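Local atomic coordinates of glucuronan lyase A (Trichoderma reesei, PDB entry 2ZZJ), a protein that is a calcium-binding fungal polysaccharide lyase with a beta-jelly-roll fold, probably cleaving beta-1,4-linked glucuronan within the chain. Residues A[62-76]-A[146-160]. Sequence-based numbering, arbitrary orientation.
Sequences YQRGEEQFYGFAFRL and VSAGAWHRVVLQIKW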
ATOM      1  N   TYR A  62      -0.454  -1.862  12.100  1.00 18.60           N
ATOM      2  CA  TYR A  62      -0.329  -0.906  13.186  1.00 19.28           C
ATOM      3  C   TYR A  62      -1.558  -0.954  14.078  1.00 21.21           C
ATOM      4  O   TYR A  62      -2.564  -1.570  13.704  1.00 19.03           O
ATOM      5  CB  TYR A  62      -0.103   0.512  12.681  1.00 19.45           C
ATOM      6  CG  TYR A  62      -1.300   1.216  12.074  1.00 18.90           C
ATOM      7  CD1 TYR A  62      -1.479   1.263  10.688  1.00 18.26           C
ATOM      8  CD2 TYR A  62      -2.209   1.898  12.870  1.00 17.84           C
ATOM      9  CE1 TYR A  62      -2.578   1.931  10.121  1.00 19.35           C
ATOM     10  CE2 TYR A  62      -3.321   2.574  12.308  1.00 18.25           C
ATOM     11  CZ  TYR A  62      -3.503   2.584  10.939  1.00 21.30           C
ATOM     12  OH  TYR A  62      -4.598   3.241  10.365  1.00 19.81           O
ATOM     13  N   GLN A  63      -1.420  -0.304  15.231  1.00 23.46           N
ATOM     14  CA  GLN A  63      -2.527   0.041  16.123  1.00 26.81           C
ATOM     15  C   GLN A  63      -2.291   1.470  16.556  1.00 26.89           C
ATOM     16  O   GLN A  63      -1.156   1.872  16.764  1.00 27.56           O
ATOM     17  CB  GLN A  63      -2.478  -0.884  17.332  1.00 27.78           C
ATOM     18  CG  GLN A  63      -3.656  -0.787  18.250  1.00 33.32           C
ATOM     19  CD  GLN A  63      -3.635  -1.885  19.297  1.00 38.32           C
ATOM     20  OE1 GLN A  63      -2.734  -2.742  19.319  1.00 41.39           O
ATOM     21  NE2 GLN A  63      -4.635  -1.885  20.151  1.00 41.59           N
ATOM     22  N   ARG A  64      -3.354   2.271  16.651  1.00 28.09           N
ATOM     23  CA  ARG A  64      -3.243   3.653  17.096  1.00 28.86           C
ATOM     24  C   ARG A  64      -2.457   3.768  18.412  1.00 28.40           C
ATOM     25  O   ARG A  64      -2.528   2.882  19.253  1.00 29.15           O
ATOM     26  CB  ARG A  64      -4.653   4.201  17.233  1.00 29.72           C
ATOM     27  CG  ARG A  64      -4.839   5.361  18.111  1.00 33.10           C
ATOM     28  CD  ARG A  64      -6.042   5.014  18.949  1.00 37.96           C
ATOM     29  NE  ARG A  64      -6.928   6.136  19.135  1.00 40.54           N
ATOM     30  CZ  ARG A  64      -8.044   6.093  19.854  1.00 39.78           C
ATOM     31  NH1 ARG A  64      -8.426   4.978  20.458  1.00 38.35           N
ATOM     32  NH2 ARG A  64      -8.771   7.184  19.954  1.00 42.89           N
ATOM     33  N   GLY A  65      -1.669   4.824  18.549  1.00 29.12           N
ATOM     34  CA  GLY A  65      -0.835   5.029  19.736  1.00 29.65           C
ATOM     35  C   GLY A  65       0.595   4.535  19.646  1.00 30.16           C
ATOM     36  O   GLY A  65       1.281   4.415  20.674  1.00 30.53           O
ATOM     37  N   GLU A  66       1.056   4.248  18.428  1.00 29.26           N
ATOM     38  CA  GLU A  66       2.462   3.887  18.213  1.00 28.26           C
ATOM     39  C   GLU A  66       3.032   4.580  16.992  1.00 27.00           C
ATOM     40  O   GLU A  66       2.283   5.010  16.110  1.00 26.87           O
ATOM     41  CB  GLU A  66       2.602   2.389  18.064  1.00 28.97           C
ATOM     42  CG  GLU A  66       1.869   1.832  16.888  1.00 28.80           C
ATOM     43  CD  GLU A  66       1.924   0.336  16.832  1.00 31.59           C
ATOM     44  OE1 GLU A  66       2.439  -0.276  17.788  1.00 35.40           O
ATOM     45  OE2 GLU A  66       1.457  -0.250  15.837  1.00 27.90           O
ATOM     46  N   GLU A  67       4.356   4.716  16.971  1.00 25.61           N
ATOM     47  CA  GLU A  67       5.077   5.171  15.790  1.00 24.39           C
ATOM     48  C   GLU A  67       5.666   3.912  15.196  1.00 22.51           C
ATOM     49  O   GLU A  67       6.107   3.014  15.948  1.00 20.45           O
ATOM     50  CB  GLU A  67       6.217   6.133  16.163  1.00 25.55           C
ATOM     51  CG  GLU A  67       7.014   6.613  14.914  1.00 28.75           C
ATOM     52  CD  GLU A  67       8.454   7.102  15.205  1.00 28.81           C
ATOM     53  OE1 GLU A  67       8.904   8.053  14.523  1.00 35.32           O
ATOM     54  OE2 GLU A  67       9.139   6.551  16.092  1.00 34.44           O
ATOM     55  N   GLN A  68       5.639   3.815  13.861  1.00 19.25           N
ATOM     56  CA  GLN A  68       6.311   2.705  13.166  1.00 18.31           C
ATOM     57  C   GLN A  68       6.967   3.229  11.887  1.00 16.97           C
ATOM     58  O   GLN A  68       6.516   4.229  11.333  1.00 17.81           O
ATOM     59  CB  GLN A  68       5.296   1.635  12.803  1.00 17.77           C
ATOM     60  CG  GLN A  68       4.646   0.874  14.004  1.00 18.40           C
ATOM     61  CD  GLN A  68       5.578  -0.174  14.607  1.00 18.18           C
ATOM     62  OE1 GLN A  68       5.625  -1.324  14.164  1.00 20.76           O
ATOM     63  NE2 GLN A  68       6.302   0.218  15.634  1.00 20.14           N
ATOM     64  N   PHE A  69       8.010   2.530  11.421  1.00 16.22           N
ATOM     65  CA  PHE A  69       8.569   2.749  10.083  1.00 14.06           C
ATOM     66  C   PHE A  69       8.166   1.545   9.218  1.00 13.28           C
ATOM     67  O   PHE A  69       8.093   0.398   9.706  1.00 12.66           O
ATOM     68  CB  PHE A  69      10.100   2.812  10.127  1.00 13.64           C
ATOM     69  CG  PHE A  69      10.663   4.111  10.706  1.00 15.95           C
ATOM     70  CD1 PHE A  69      11.170   5.102   9.872  1.00 14.85           C
ATOM     71  CD2 PHE A  69      10.690   4.321  12.086  1.00 18.07           C
ATOM     72  CE1 PHE A  69      11.723   6.265  10.402  1.00 17.63           C
ATOM     73  CE2 PHE A  69      11.243   5.496  12.620  1.00 17.95           C
ATOM     74  CZ  PHE A  69      11.742   6.458  11.781  1.00 15.84           C
ATOM     75  N   TYR A  70       7.933   1.808   7.932  1.00 11.40           N
ATOM     76  CA  TYR A  70       7.634   0.768   6.937  1.00 11.01           C
ATOM     77  C   TYR A  70       8.523   1.039   5.724  1.00 10.96           C
ATOM     78  O   TYR A  70       8.690   2.192   5.333  1.00 10.74           O
ATOM     79  CB  TYR A  70       6.171   0.889   6.480  1.00 11.06           C
ATOM     80  CG  TYR A  70       5.226   0.830   7.660  1.00 12.07           C
ATOM     81  CD1 TYR A  70       4.697  -0.401   8.103  1.00 13.38           C
ATOM     82  CD2 TYR A  70       4.924   1.982   8.387  1.00 15.09           C
ATOM     83  CE1 TYR A  70       3.847  -0.450   9.243  1.00 13.47           C
ATOM     84  CE2 TYR A  70       4.090   1.922   9.519  1.00 14.08           C
ATOM     85  CZ  TYR A  70       3.556   0.713   9.906  1.00 15.73           C
ATOM     86  OH  TYR A  70       2.742   0.662  11.009  1.00 16.31           O
ATOM     87  N   GLY A  71       9.059  -0.009   5.113  1.00 10.65           N
ATOM     88  CA  GLY A  71       9.898   0.153   3.922  1.00  9.21           C
ATOM     89  C   GLY A  71       9.534  -0.954   2.936  1.00  9.47           C
ATOM     90  O   GLY A  71       9.214  -2.090   3.345  1.00 10.24           O
ATOM     91  N   PHE A  72       9.584  -0.654   1.649  1.00  8.55           N
ATOM     92  CA  PHE A  72       9.498  -1.713   0.619  1.00  8.93           C
ATOM     93  C   PHE A  72      10.089  -1.223  -0.666  1.00  9.95           C
ATOM     94  O   PHE A  72      10.198   0.012  -0.889  1.00  9.37           O
ATOM     95  CB  PHE A  72       8.086  -2.217   0.387  1.00  8.93           C
ATOM     96  CG  PHE A  72       7.116  -1.149  -0.078  1.00  8.98           C
ATOM     97  CD1 PHE A  72       6.779  -1.053  -1.423  1.00 11.79           C
ATOM     98  CD2 PHE A  72       6.546  -0.259   0.840  1.00 12.40           C
ATOM     99  CE1 PHE A  72       5.857  -0.061  -1.875  1.00 11.59           C
ATOM    100  CE2 PHE A  72       5.642   0.730   0.413  1.00 10.75           C
ATOM    101  CZ  PHE A  72       5.305   0.830  -0.940  1.00 11.67           C
ATOM    102  N   ALA A  73      10.515  -2.180  -1.492  1.00  9.31           N
ATOM    103  CA  ALA A  73      10.905  -1.808  -2.838  1.00 10.10           C
ATOM    104  C   ALA A  73       9.821  -2.268  -3.802  1.00 10.52           C
ATOM    105  O   ALA A  73       9.209  -3.317  -3.593  1.00 10.75           O
ATOM    106  CB  ALA A  73      12.245  -2.445  -3.202  1.00 10.02           C
ATOM    107  N   PHE A  74       9.582  -1.505  -4.854  1.00 10.18           N
ATOM    108  CA  PHE A  74       8.634  -1.922  -5.911  1.00  9.82           C
ATOM    109  C   PHE A  74       9.116  -1.481  -7.285  1.00 10.43           C
ATOM    110  O   PHE A  74       9.949  -0.584  -7.395  1.00 10.11           O
ATOM    111  CB  PHE A  74       7.206  -1.410  -5.645  1.00 10.66           C
ATOM    112  CG  PHE A  74       7.003   0.035  -6.034  1.00  9.49           C
ATOM    113  CD1 PHE A  74       6.496   0.365  -7.289  1.00 10.24           C
ATOM    114  CD2 PHE A  74       7.393   1.065  -5.154  1.00  9.84           C
ATOM    115  CE1 PHE A  74       6.323   1.730  -7.674  1.00 11.00           C
ATOM    116  CE2 PHE A  74       7.238   2.448  -5.529  1.00 13.81           C
ATOM    117  CZ  PHE A  74       6.707   2.751  -6.784  1.00 12.71           C
ATOM    118  N   ARG A  75       8.569  -2.118  -8.316  1.00 11.23           N
ATOM    119  CA  ARG A  75       8.995  -1.899  -9.678  1.00 10.95           C
ATOM    120  C   ARG A  75       7.794  -2.100 -10.585  1.00 11.67           C
ATOM    121  O   ARG A  75       7.125  -3.133 -10.520  1.00 10.97           O
ATOM    122  CB  ARG A  75      10.076  -2.917 -10.029  1.00 11.74           C
ATOM    123  CG  ARG A  75      10.607  -2.778 -11.461  1.00 12.33           C
ATOM    124  CD  ARG A  75      11.484  -3.973 -11.756  1.00 17.06           C
ATOM    125  NE  ARG A  75      12.141  -3.876 -13.060  1.00 18.90           N
ATOM    126  CZ  ARG A  75      11.597  -4.295 -14.197  1.00 21.76           C
ATOM    127  NH1 ARG A  75      10.389  -4.808 -14.204  1.00 19.32           N
ATOM    128  NH2 ARG A  75      12.277  -4.204 -15.340  1.00 23.01           N
ATOM    129  N   LEU A  76       7.508  -1.102 -11.425  1.00 11.76           N
ATOM    130  CA  LEU A  76       6.506  -1.298 -12.463  1.00 12.78           C
ATOM    131  C   LEU A  76       7.161  -1.971 -13.657  1.00 13.68           C
ATOM    132  O   LEU A  76       8.359  -1.777 -13.908  1.00 14.01           O
ATOM    133  CB  LEU A  76       5.951   0.028 -12.936  1.00 12.12           C
ATOM    134  CG  LEU A  76       5.426   0.996 -11.865  1.00 12.85           C
ATOM    135  CD1 LEU A  76       4.956   2.325 -12.476  1.00 14.78           C
ATOM    136  CD2 LEU A  76       4.297   0.340 -11.066  1.00 12.18           C
ATOM    137  N   VAL A 146       7.241   8.610 -10.887  1.00 17.23           N
ATOM    138  CA  VAL A 146       7.612   7.220 -10.866  1.00 17.86           C
ATOM    139  C   VAL A 146       7.976   6.753 -12.270  1.00 18.18           C
ATOM    140  O   VAL A 146       7.117   6.776 -13.180  1.00 18.86           O
ATOM    141  CB  VAL A 146       6.440   6.332 -10.300  1.00 16.53           C
ATOM    142  CG1 VAL A 146       6.867   4.913 -10.245  1.00 16.62           C
ATOM    143  CG2 VAL A 146       5.996   6.818  -8.913  1.00 17.10           C
ATOM    144  N   SER A 147       9.221   6.346 -12.441  1.00 17.28           N
ATOM    145  CA  SER A 147       9.690   5.749 -13.681  1.00 18.06           C
ATOM    146  C   SER A 147       9.360   4.265 -13.773  1.00 17.72           C
ATOM    147  O   SER A 147       9.431   3.529 -12.787  1.00 17.46           O
ATOM    148  CB  SER A 147      11.194   5.957 -13.837  1.00 18.43           C
ATOM    149  OG  SER A 147      11.898   5.229 -12.836  1.00 18.11           O
ATOM    150  N   ALA A 148       8.989   3.824 -14.960  1.00 16.93           N
ATOM    151  CA  ALA A 148       8.739   2.408 -15.194  1.00 16.46           C
ATOM    152  C   ALA A 148      10.032   1.612 -15.349  1.00 16.84           C
ATOM    153  O   ALA A 148      11.075   2.164 -15.744  1.00 17.23           O
ATOM    154  CB  ALA A 148       7.843   2.231 -16.455  1.00 16.20           C
ATOM    155  N   GLY A 149       9.976   0.308 -15.074  1.00 15.55           N
ATOM    156  CA  GLY A 149      11.103  -0.587 -15.312  1.00 15.28           C
ATOM    157  C   GLY A 149      12.315  -0.395 -14.419  1.00 16.58           C
ATOM    158  O   GLY A 149      13.382  -0.967 -14.704  1.00 17.85           O
ATOM    159  N   ALA A 150      12.128   0.324 -13.307  1.00 15.70           N
ATOM    160  CA  ALA A 150      13.182   0.584 -12.339  1.00 15.28           C
ATOM    161  C   ALA A 150      12.699   0.306 -10.910  1.00 14.63           C
ATOM    162  O   ALA A 150      11.583   0.694 -10.558  1.00 14.40           O
ATOM    163  CB  ALA A 150      13.617   2.058 -12.448  1.00 16.63           C
ATOM    164  N   TRP A 151      13.563  -0.281 -10.081  1.00 14.74           N
ATOM    165  CA  TRP A 151      13.230  -0.479  -8.648  1.00 13.22           C
ATOM    166  C   TRP A 151      13.192   0.851  -7.920  1.00 13.67           C
ATOM    167  O   TRP A 151      14.185   1.630  -7.944  1.00 14.20           O
ATOM    168  CB  TRP A 151      14.237  -1.396  -7.964  1.00 13.97           C
ATOM    169  CG  TRP A 151      14.035  -2.832  -8.328  1.00 13.63           C
ATOM    170  CD1 TRP A 151      14.728  -3.572  -9.260  1.00 14.10           C
ATOM    171  CD2 TRP A 151      13.045  -3.686  -7.784  1.00 11.30           C
ATOM    172  NE1 TRP A 151      14.230  -4.851  -9.299  1.00 15.41           N
ATOM    173  CE2 TRP A 151      13.195  -4.949  -8.396  1.00 14.85           C
ATOM    174  CE3 TRP A 151      12.024  -3.503  -6.831  1.00 11.84           C
ATOM    175  CZ2 TRP A 151      12.366  -6.030  -8.083  1.00 14.04           C
ATOM    176  CZ3 TRP A 151      11.214  -4.569  -6.514  1.00 12.75           C
ATOM    177  CH2 TRP A 151      11.387  -5.825  -7.144  1.00 12.88           C
ATOM    178  N   HIS A 152      12.077   1.118  -7.260  1.00 11.84           N
ATOM    179  CA  HIS A 152      11.927   2.279  -6.381  1.00 11.95           C
ATOM    180  C   HIS A 152      11.798   1.835  -4.933  1.00 11.94           C
ATOM    181  O   HIS A 152      11.398   0.726  -4.685  1.00 12.80           O
ATOM    182  CB  HIS A 152      10.697   3.077  -6.787  1.00 11.73           C
ATOM    183  CG  HIS A 152      10.793   3.600  -8.186  1.00 12.75           C
ATOM    184  ND1 HIS A 152      11.745   4.531  -8.566  1.00 15.57           N
ATOM    185  CD2 HIS A 152      10.069   3.317  -9.295  1.00 12.92           C
ATOM    186  CE1 HIS A 152      11.601   4.791  -9.856  1.00 17.72           C
ATOM    187  NE2 HIS A 152      10.575   4.090 -10.320  1.00 14.14           N
ATOM    188  N   ARG A 153      12.175   2.707  -4.001  1.00 10.91           N
ATOM    189  CA  ARG A 153      12.276   2.350  -2.619  1.00 11.10           C
ATOM    190  C   ARG A 153      11.513   3.368  -1.819  1.00 11.85           C
ATOM    191  O   ARG A 153      11.789   4.581  -1.907  1.00 12.32           O
ATOM    192  CB  ARG A 153      13.761   2.327  -2.162  1.00 10.88           C
ATOM    193  CG  ARG A 153      14.632   1.252  -2.861  1.00 12.81           C
ATOM    194  CD  ARG A 153      15.238   1.732  -4.201  1.00 16.62           C
ATOM    195  NE  ARG A 153      16.123   2.893  -4.055  1.00 20.71           N
ATOM    196  CZ  ARG A 153      16.401   3.744  -5.056  1.00 22.44           C
ATOM    197  NH1 ARG A 153      15.852   3.571  -6.269  1.00 19.01           N
ATOM    198  NH2 ARG A 153      17.207   4.780  -4.843  1.00 19.46           N
ATOM    199  N   VAL A 154      10.577   2.874  -1.006  1.00 12.13           N
ATOM    200  CA  VAL A 154       9.628   3.720  -0.284  1.00 11.36           C
ATOM    201  C   VAL A 154       9.851   3.470   1.197  1.00 12.21           C
ATOM    202  O   VAL A 154       9.969   2.301   1.624  1.00 11.10           O
ATOM    203  CB  VAL A 154       8.142   3.378  -0.636  1.00 11.39           C
ATOM    204  CG1 VAL A 154       7.161   4.164   0.255  1.00 11.66           C
ATOM    205  CG2 VAL A 154       7.841   3.641  -2.122  1.00 11.84           C
ATOM    206  N   VAL A 155       9.974   4.562   1.957  1.00 11.74           N
ATOM    207  CA  VAL A 155      10.024   4.472   3.412  1.00 12.59           C
ATOM    208  C   VAL A 155       8.950   5.405   3.971  1.00 13.28           C
ATOM    209  O   VAL A 155       8.824   6.577   3.508  1.00 12.91           O
ATOM    210  CB  VAL A 155      11.404   4.808   4.003  1.00 12.25           C
ATOM    211  CG1 VAL A 155      11.351   4.749   5.561  1.00 13.20           C
ATOM    212  CG2 VAL A 155      12.509   3.863   3.465  1.00 12.43           C
ATOM    213  N   LEU A 156       8.161   4.879   4.912  1.00 12.17           N
ATOM    214  CA  LEU A 156       7.168   5.676   5.624  1.00 13.77           C
ATOM    215  C   LEU A 156       7.570   5.754   7.085  1.00 14.35           C
ATOM    216  O   LEU A 156       7.981   4.756   7.688  1.00 14.84           O
ATOM    217  CB  LEU A 156       5.769   5.052   5.540  1.00 13.90           C
ATOM    218  CG  LEU A 156       5.306   4.475   4.194  1.00 17.06           C
ATOM    219  CD1 LEU A 156       3.951   3.758   4.366  1.00 20.37           C
ATOM    220  CD2 LEU A 156       5.173   5.566   3.215  1.00 19.22           C
ATOM    221  N   GLN A 157       7.480   6.940   7.668  1.00 15.43           N
ATOM    222  CA  GLN A 157       7.570   7.031   9.133  1.00 15.17           C
ATOM    223  C   GLN A 157       6.265   7.630   9.599  1.00 16.12           C
ATOM    224  O   GLN A 157       5.973   8.760   9.247  1.00 16.11           O
ATOM    225  CB  GLN A 157       8.731   7.920   9.537  1.00 15.41           C
ATOM    226  CG  GLN A 157       8.795   8.146  11.053  1.00 16.07           C
ATOM    227  CD  GLN A 157       9.848   9.147  11.456  1.00 17.13           C
ATOM    228  OE1 GLN A 157      10.475   9.783  10.612  1.00 19.29           O
ATOM    229  NE2 GLN A 157      10.034   9.306  12.770  1.00 20.00           N
ATOM    230  N   ILE A 158       5.467   6.872  10.339  1.00 16.38           N
ATOM    231  CA  ILE A 158       4.141   7.335  10.680  1.00 17.95           C
ATOM    232  C   ILE A 158       3.923   7.173  12.171  1.00 18.82           C
ATOM    233  O   ILE A 158       4.078   6.065  12.691  1.00 18.69           O
ATOM    234  CB  ILE A 158       3.014   6.608   9.881  1.00 18.00           C
ATOM    235  CG1 ILE A 158       3.229   6.778   8.364  1.00 19.06           C
ATOM    236  CG2 ILE A 158       1.621   7.200  10.237  1.00 17.25           C
ATOM    237  CD1 ILE A 158       2.291   5.988   7.491  1.00 17.20           C
ATOM    238  N   LYS A 159       3.509   8.253  12.847  1.00 19.89           N
ATOM    239  CA  LYS A 159       2.984   8.099  14.211  1.00 21.40           C
ATOM    240  C   LYS A 159       1.465   8.053  14.092  1.00 21.68           C
ATOM    241  O   LYS A 159       0.842   9.033  13.657  1.00 21.35           O
ATOM    242  CB  LYS A 159       3.430   9.248  15.103  1.00 22.54           C
ATOM    243  CG  LYS A 159       2.838   9.216  16.501  1.00 24.61           C
ATOM    244  CD  LYS A 159       3.273  10.477  17.260  1.00 28.54           C
ATOM    245  CE  LYS A 159       2.570  10.600  18.621  1.00 31.34           C
ATOM    246  NZ  LYS A 159       2.845   9.424  19.504  1.00 35.06           N
ATOM    247  N   TRP A 160       0.901   6.900  14.430  1.00 22.26           N
ATOM    248  CA  TRP A 160      -0.528   6.622  14.278  1.00 23.18           C
ATOM    249  C   TRP A 160      -1.267   7.223  15.486  1.00 25.37           C
ATOM    250  O   TRP A 160      -1.134   6.722  16.600  1.00 25.58           O
ATOM    251  CB  TRP A 160      -0.761   5.121  14.191  1.00 22.45           C
ATOM    252  CG  TRP A 160      -0.045   4.471  12.993  1.00 22.34           C
ATOM    253  CD1 TRP A 160       1.063   3.661  13.028  1.00 19.54           C
ATOM    254  CD2 TRP A 160      -0.402   4.609  11.605  1.00 20.86           C
ATOM    255  NE1 TRP A 160       1.421   3.282  11.737  1.00 18.97           N
ATOM    256  CE2 TRP A 160       0.537   3.843  10.849  1.00 19.97           C
ATOM    257  CE3 TRP A 160      -1.409   5.321  10.923  1.00 20.41           C
ATOM    258  CZ2 TRP A 160       0.472   3.743   9.452  1.00 19.36           C
ATOM    259  CZ3 TRP A 160      -1.478   5.227   9.523  1.00 20.44           C
ATOM    260  CH2 TRP A 160      -0.541   4.454   8.805  1.00 19.34           C
TER
HETATM  261  O   HOH W   1      14.966  -3.158 -12.917  1.00 23.76           O
HETATM  262  O   HOH W   2      14.952  -3.183 -15.694  1.00 39.01           O
HETATM  263  O   HOH W   3       9.226   1.134 -11.703  1.00 12.73           O
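Trp160 lies flat between Tyr62 and Ile158. The Tyr62 ring stacks face to face on the six-membered ring of the Trp160 indole, planes 4° apart and centroids 3.5 Å from each other, while CG2 of Ile158 covers the opposite face. The indole edge carries a polar bond as well: Trp160 NE1 donates to Tyr70 OH at 3.0 Å, tilted somewhat from the ring plane, and that hydroxyl also bonds Gly61 O. A tryptophan suits this place because it offers two broad faces and one N-H; a leucine here would probably leave the Tyr62 ring without its stacking partner and Tyr70 OH without the indole donor. On the sheet face that carries Trp160 and Tyr70, beta-branched Val154 serves two rings at once, CB over Phe72 and CG2 against the edge of Phe74, at 3.7 Å from CE2. On the face of Phe69 and Val155, Gln157 runs extended, CG anti to its backbone N (chi1 175°), its methylene CG over the Phe69 ring, 3.7 Å from the centroid, and its amide NE2 directed at Glu67 OE1; that modelled bond is implausibly short and so doubtful. Glu67 OE1 is also hydrogen-bonded to Tyr167 OH. Toward the far end, Trp151 receives CB of Arg75 over its six-membered ring, 3.8 Å from the centroid, a good use of the arginine's long aliphatic stem. Two waters link the edge of the Arg75 guanidinium to Gly149 O. Between the two faces, paired backbone bonds such as those between Tyr70 and Leu156 join strands 66-76 and 152-160, antiparallel at 170°. In this jelly-roll sheet, strand 216-227, carrying the calcium ligand Asp222 near Trp151, flanks 66-76, strand 166-172 flanks 152-160, and helix 230-233 packs on Phe69 and Val155.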